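Local coordinates for protein TRNA threonylcarbamoyladenosine dehydratase (Escherichia coli, PDB 4D79) that catalyses the ATP-dependent dehydration of threonylcarbamoyladenosine at position 37 of tRNAs to its cyclic form and can accept sulfur from CsdA in vitro, at residues Asp130-Lys135 / Ala178-Glu183. Numbering follows the deposited sequence.
Sequences DSVRPK and AAKLRE. With ATP (adenosine-5'-triphosphate), chain K.
V132 overlaps the backbone of L181, its CG1 lying 3.8 Å from L181 CA, while its CG2 meets CB of K180 at 3.9 Å. This is helix-to-helix packing in the Rossmann-like ThiF fold of the HesA/MoeB/ThiF family: the first turn of helix 132-144, which follows strand 124-127, lies against helix 176-189. With CG1 anti to the backbone N (chi1 179°), both methyl groups of V132 are spent on the partner helix. One turn on, the aliphatic chain of K135 crosses L181 at about a right angle, CE reaching 3.8 Å from L181 CD2. Beyond this apolar stem, K135 NZ is held by a salt bridge to D127 and by hydrogen bonds to the carbonyl oxygens of I129 and T152, so a buried amine is satisfied. No hydrogen bond joins 130-135 to 178-183.

The other side of the 130-135 segment lines the ATP pocket, where P134 lies beside N6 of the adenine and D130 packs with CG 3.5 Å from ATP C5'. Cutting this aspartate back to an alanine removes the carboxylate and is likely to leave a gap beside C5' and C8, the latter 3.3 Å from D130 OD1.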
ATOM      1  N   ASP B 130      -9.906   0.526 -15.242  1.00 30.97           N
ATOM      2  CA  ASP B 130     -10.422   1.863 -14.980  1.00 43.93           C
ATOM      3  C   ASP B 130     -11.493   2.296 -15.980  1.00 38.18           C
ATOM      4  O   ASP B 130     -12.118   3.336 -15.767  1.00 60.36           O
ATOM      5  CB  ASP B 130      -9.263   2.882 -14.942  1.00 37.92           C
ATOM      6  CG  ASP B 130      -8.615   3.094 -16.297  1.00 47.99           C
ATOM      7  OD1 ASP B 130      -8.667   2.179 -17.143  1.00 54.70           O
ATOM      8  OD2 ASP B 130      -8.027   4.177 -16.504  1.00104.89           O
ATOM      9  N   SER B 131     -11.671   1.561 -17.079  1.00 32.43           N
ATOM     10  CA  SER B 131     -12.603   1.896 -18.151  1.00 40.48           C
ATOM     11  C   SER B 131     -13.838   0.998 -18.107  1.00 54.30           C
ATOM     12  O   SER B 131     -13.724  -0.226 -18.005  1.00 34.01           O
ATOM     13  CB  SER B 131     -11.903   1.767 -19.508  1.00 43.27           C
ATOM     14  OG  SER B 131     -12.823   1.491 -20.546  1.00 88.32           O
ATOM     15  N   VAL B 132     -15.023   1.596 -18.257  1.00 28.29           N
ATOM     16  CA  VAL B 132     -16.247   0.900 -17.865  1.00 33.57           C
ATOM     17  C   VAL B 132     -16.578  -0.240 -18.824  1.00 35.16           C
ATOM     18  O   VAL B 132     -17.092  -1.280 -18.396  1.00 30.54           O
ATOM     19  CB  VAL B 132     -17.413   1.890 -17.743  1.00 44.47           C
ATOM     20  CG1 VAL B 132     -18.684   1.162 -17.348  1.00 42.46           C
ATOM     21  CG2 VAL B 132     -17.082   2.948 -16.717  1.00 76.13           C
ATOM     22  N   ARG B 133     -16.348  -0.044 -20.132  1.00 37.06           N
ATOM     23  CA  ARG B 133     -16.762  -1.013 -21.148  1.00 35.30           C
ATOM     24  C   ARG B 133     -16.139  -2.386 -20.905  1.00 35.75           C
ATOM     25  O   ARG B 133     -16.873  -3.373 -20.729  1.00 31.96           O
ATOM     26  CB  ARG B 133     -16.363  -0.490 -22.535  1.00 37.02           C
ATOM     27  CG  ARG B 133     -17.011   0.793 -23.046  1.00133.37           C
ATOM     28  CD  ARG B 133     -16.416   1.159 -24.422  1.00100.43           C
ATOM     29  NE  ARG B 133     -16.895   2.433 -24.967  1.00128.95           N
ATOM     30  CZ  ARG B 133     -16.363   3.626 -24.693  1.00149.97           C
ATOM     31  NH1 ARG B 133     -15.313   3.732 -23.887  1.00120.04           N
ATOM     32  NH2 ARG B 133     -16.871   4.724 -25.240  1.00115.34           N
ATOM     33  N   PRO B 134     -14.817  -2.527 -20.903  1.00 39.04           N
ATOM     34  CA  PRO B 134     -14.214  -3.835 -20.605  1.00 46.46           C
ATOM     35  C   PRO B 134     -14.446  -4.301 -19.169  1.00 33.34           C
ATOM     36  O   PRO B 134     -14.503  -5.510 -18.915  1.00 30.54           O
ATOM     37  CB  PRO B 134     -12.731  -3.578 -20.879  1.00 39.89           C
ATOM     38  CG  PRO B 134     -12.566  -2.077 -20.621  1.00 53.67           C
ATOM     39  CD  PRO B 134     -13.804  -1.476 -21.112  1.00 38.65           C
ATOM     40  N   LYS B 135     -14.537  -3.372 -18.221  1.00 28.83           N
ATOM     41  CA  LYS B 135     -14.802  -3.729 -16.833  1.00 30.32           C
ATOM     42  C   LYS B 135     -16.121  -4.477 -16.717  1.00 22.22           C
ATOM     43  O   LYS B 135     -16.197  -5.523 -16.065  1.00 27.08           O
ATOM     44  CB  LYS B 135     -14.820  -2.460 -15.976  1.00 26.13           C
ATOM     45  CG  LYS B 135     -14.672  -2.681 -14.495  1.00 27.07           C
ATOM     46  CD  LYS B 135     -14.445  -1.333 -13.810  1.00 26.58           C
ATOM     47  CE  LYS B 135     -14.189  -1.488 -12.327  1.00 24.27           C
ATOM     48  NZ  LYS B 135     -12.837  -2.034 -12.018  1.00 28.64           N
ATOM     49  N   ALA B 178     -18.031   3.035 -10.157  1.00 28.82           N
ATOM     50  CA  ALA B 178     -18.921   1.938  -9.801  1.00 31.33           C
ATOM     51  C   ALA B 178     -20.340   2.212 -10.281  1.00 30.62           C
ATOM     52  O   ALA B 178     -21.035   1.291 -10.711  1.00 27.89           O
ATOM     53  CB  ALA B 178     -18.897   1.709  -8.289  1.00 31.21           C
ATOM     54  N   ALA B 179     -20.789   3.470 -10.210  1.00 24.32           N
ATOM     55  CA  ALA B 179     -22.138   3.820 -10.666  1.00 25.81           C
ATOM     56  C   ALA B 179     -22.310   3.568 -12.160  1.00 24.51           C
ATOM     57  O   ALA B 179     -23.281   2.940 -12.582  1.00 31.23           O
ATOM     58  CB  ALA B 179     -22.447   5.284 -10.344  1.00 39.08           C
ATOM     59  N   LYS B 180     -21.366   4.036 -12.977  1.00 28.85           N
ATOM     60  CA  LYS B 180     -21.445   3.794 -14.415  1.00 26.87           C
ATOM     61  C   LYS B 180     -21.411   2.306 -14.728  1.00 26.30           C
ATOM     62  O   LYS B 180     -22.129   1.831 -15.630  1.00 26.00           O
ATOM     63  CB  LYS B 180     -20.293   4.513 -15.120  1.00 42.91           C
ATOM     64  CG  LYS B 180     -20.431   6.019 -15.137  1.00 52.31           C
ATOM     65  CD  LYS B 180     -19.286   6.700 -15.890  1.00 89.54           C
ATOM     66  CE  LYS B 180     -18.036   6.804 -15.021  1.00 85.46           C
ATOM     67  NZ  LYS B 180     -16.966   7.648 -15.631  1.00115.10           N
ATOM     68  N   LEU B 181     -20.589   1.562 -13.976  1.00 33.10           N
ATOM     69  CA  LEU B 181     -20.434   0.124 -14.157  1.00 27.05           C
ATOM     70  C   LEU B 181     -21.737  -0.602 -13.899  1.00 28.22           C
ATOM     71  O   LEU B 181     -22.131  -1.476 -14.677  1.00 26.29           O
ATOM     72  CB  LEU B 181     -19.343  -0.398 -13.225  1.00 25.73           C
ATOM     73  CG  LEU B 181     -19.035  -1.872 -13.186  1.00 30.00           C
ATOM     74  CD1 LEU B 181     -18.611  -2.376 -14.571  1.00 35.35           C
ATOM     75  CD2 LEU B 181     -17.945  -2.086 -12.117  1.00 29.44           C
ATOM     76  N   ARG B 182     -22.434  -0.241 -12.823  1.00 28.62           N
ATOM     77  CA  ARG B 182     -23.756  -0.815 -12.593  1.00 36.54           C
ATOM     78  C   ARG B 182     -24.685  -0.532 -13.766  1.00 45.31           C
ATOM     79  O   ARG B 182     -25.429  -1.409 -14.205  1.00 31.88           O
ATOM     80  CB  ARG B 182     -24.357  -0.260 -11.301  1.00 32.77           C
ATOM     81  CG  ARG B 182     -23.670  -0.762 -10.050  1.00 35.59           C
ATOM     82  CD  ARG B 182     -24.487  -0.412  -8.819  1.00 30.44           C
ATOM     83  NE  ARG B 182     -24.601   1.029  -8.642  1.00 30.16           N
ATOM     84  CZ  ARG B 182     -23.823   1.761  -7.853  1.00 43.98           C
ATOM     85  NH1 ARG B 182     -22.857   1.198  -7.128  1.00 40.51           N
ATOM     86  NH2 ARG B 182     -24.018   3.059  -7.777  1.00 39.13           N
ATOM     87  N   GLU B 183     -24.636   0.681 -14.306  1.00 37.16           N
ATOM     88  CA  GLU B 183     -25.529   1.020 -15.407  1.00 39.86           C
ATOM     89  C   GLU B 183     -25.200   0.216 -16.660  1.00 38.39           C
ATOM     90  O   GLU B 183     -26.112  -0.258 -17.355  1.00 32.31           O
ATOM     91  CB  GLU B 183     -25.461   2.529 -15.675  1.00 28.48           C
ATOM     92  CG  GLU B 183     -25.933   3.396 -14.497  1.00107.09           C
ATOM     93  CD  GLU B 183     -27.160   2.832 -13.790  1.00143.32           C
ATOM     94  OE1 GLU B 183     -28.269   2.906 -14.365  1.00112.86           O
ATOM     95  OE2 GLU B 183     -27.013   2.309 -12.661  1.00109.55           O
TER
HETATM   96  PG  ATP K 401      -3.667   7.233 -17.729  1.00186.17           P
HETATM   97  O1G ATP K 401      -3.394   8.695 -17.469  1.00127.52           O
HETATM   98  O2G ATP K 401      -2.592   6.526 -18.519  1.00127.16           O
HETATM   99  O3G ATP K 401      -5.087   6.943 -18.156  1.00161.36           O
HETATM  100  PB  ATP K 401      -3.867   5.029 -15.950  1.00208.07           P
HETATM  101  O1B ATP K 401      -5.130   4.610 -16.670  1.00107.56           O
HETATM  102  O2B ATP K 401      -2.591   4.210 -16.028  1.00 31.30           O
HETATM  103  O3B ATP K 401      -3.549   6.577 -16.266  1.00177.42           O
HETATM  104  PA  ATP K 401      -5.029   4.094 -13.561  1.00 47.52           P
HETATM  105  O1A ATP K 401      -6.499   4.449 -13.759  1.00 45.68           O
HETATM  106  O2A ATP K 401      -4.448   4.144 -12.172  1.00 81.42           O
HETATM  107  O3A ATP K 401      -4.202   5.184 -14.391  1.00 62.59           O
HETATM  108  O5' ATP K 401      -4.675   2.664 -14.250  1.00 55.31           O
HETATM  109  C5' ATP K 401      -5.634   1.825 -14.923  1.00 33.10           C
HETATM  110  C4' ATP K 401      -5.052   0.617 -15.672  1.00 37.07           C
HETATM  111  O4' ATP K 401      -6.078  -0.319 -16.131  1.00 60.95           O
HETATM  112  C3' ATP K 401      -4.275   1.029 -16.916  1.00105.28           C
HETATM  113  O3' ATP K 401      -2.929   0.526 -16.896  1.00 27.36           O
HETATM  114  C2' ATP K 401      -5.054   0.409 -18.061  1.00120.68           C
HETATM  115  O2' ATP K 401      -4.221   0.067 -19.159  1.00 49.92           O
HETATM  116  C1' ATP K 401      -5.713  -0.815 -17.446  1.00 46.23           C
HETATM  117  N9  ATP K 401      -6.801  -1.335 -18.333  1.00 45.47           N
HETATM  118  C8  ATP K 401      -7.790  -0.547 -18.829  1.00 95.27           C
HETATM  119  N7  ATP K 401      -8.650  -1.237 -19.624  1.00 44.60           N
HETATM  120  C5  ATP K 401      -8.208  -2.497 -19.654  1.00 89.57           C
HETATM  121  C6  ATP K 401      -8.689  -3.722 -20.303  1.00 39.42           C
HETATM  122  N6  ATP K 401      -9.779  -3.663 -21.072  1.00 75.21           N
HETATM  123  N1  ATP K 401      -8.012  -4.861 -20.140  1.00 34.02           N
HETATM  124  C2  ATP K 401      -6.891  -4.902 -19.384  1.00 77.27           C
HETATM  125  N3  ATP K 401      -6.390  -3.815 -18.756  1.00 25.78           N
HETATM  126  C4  ATP K 401      -6.991  -2.585 -18.830  1.00 98.98           C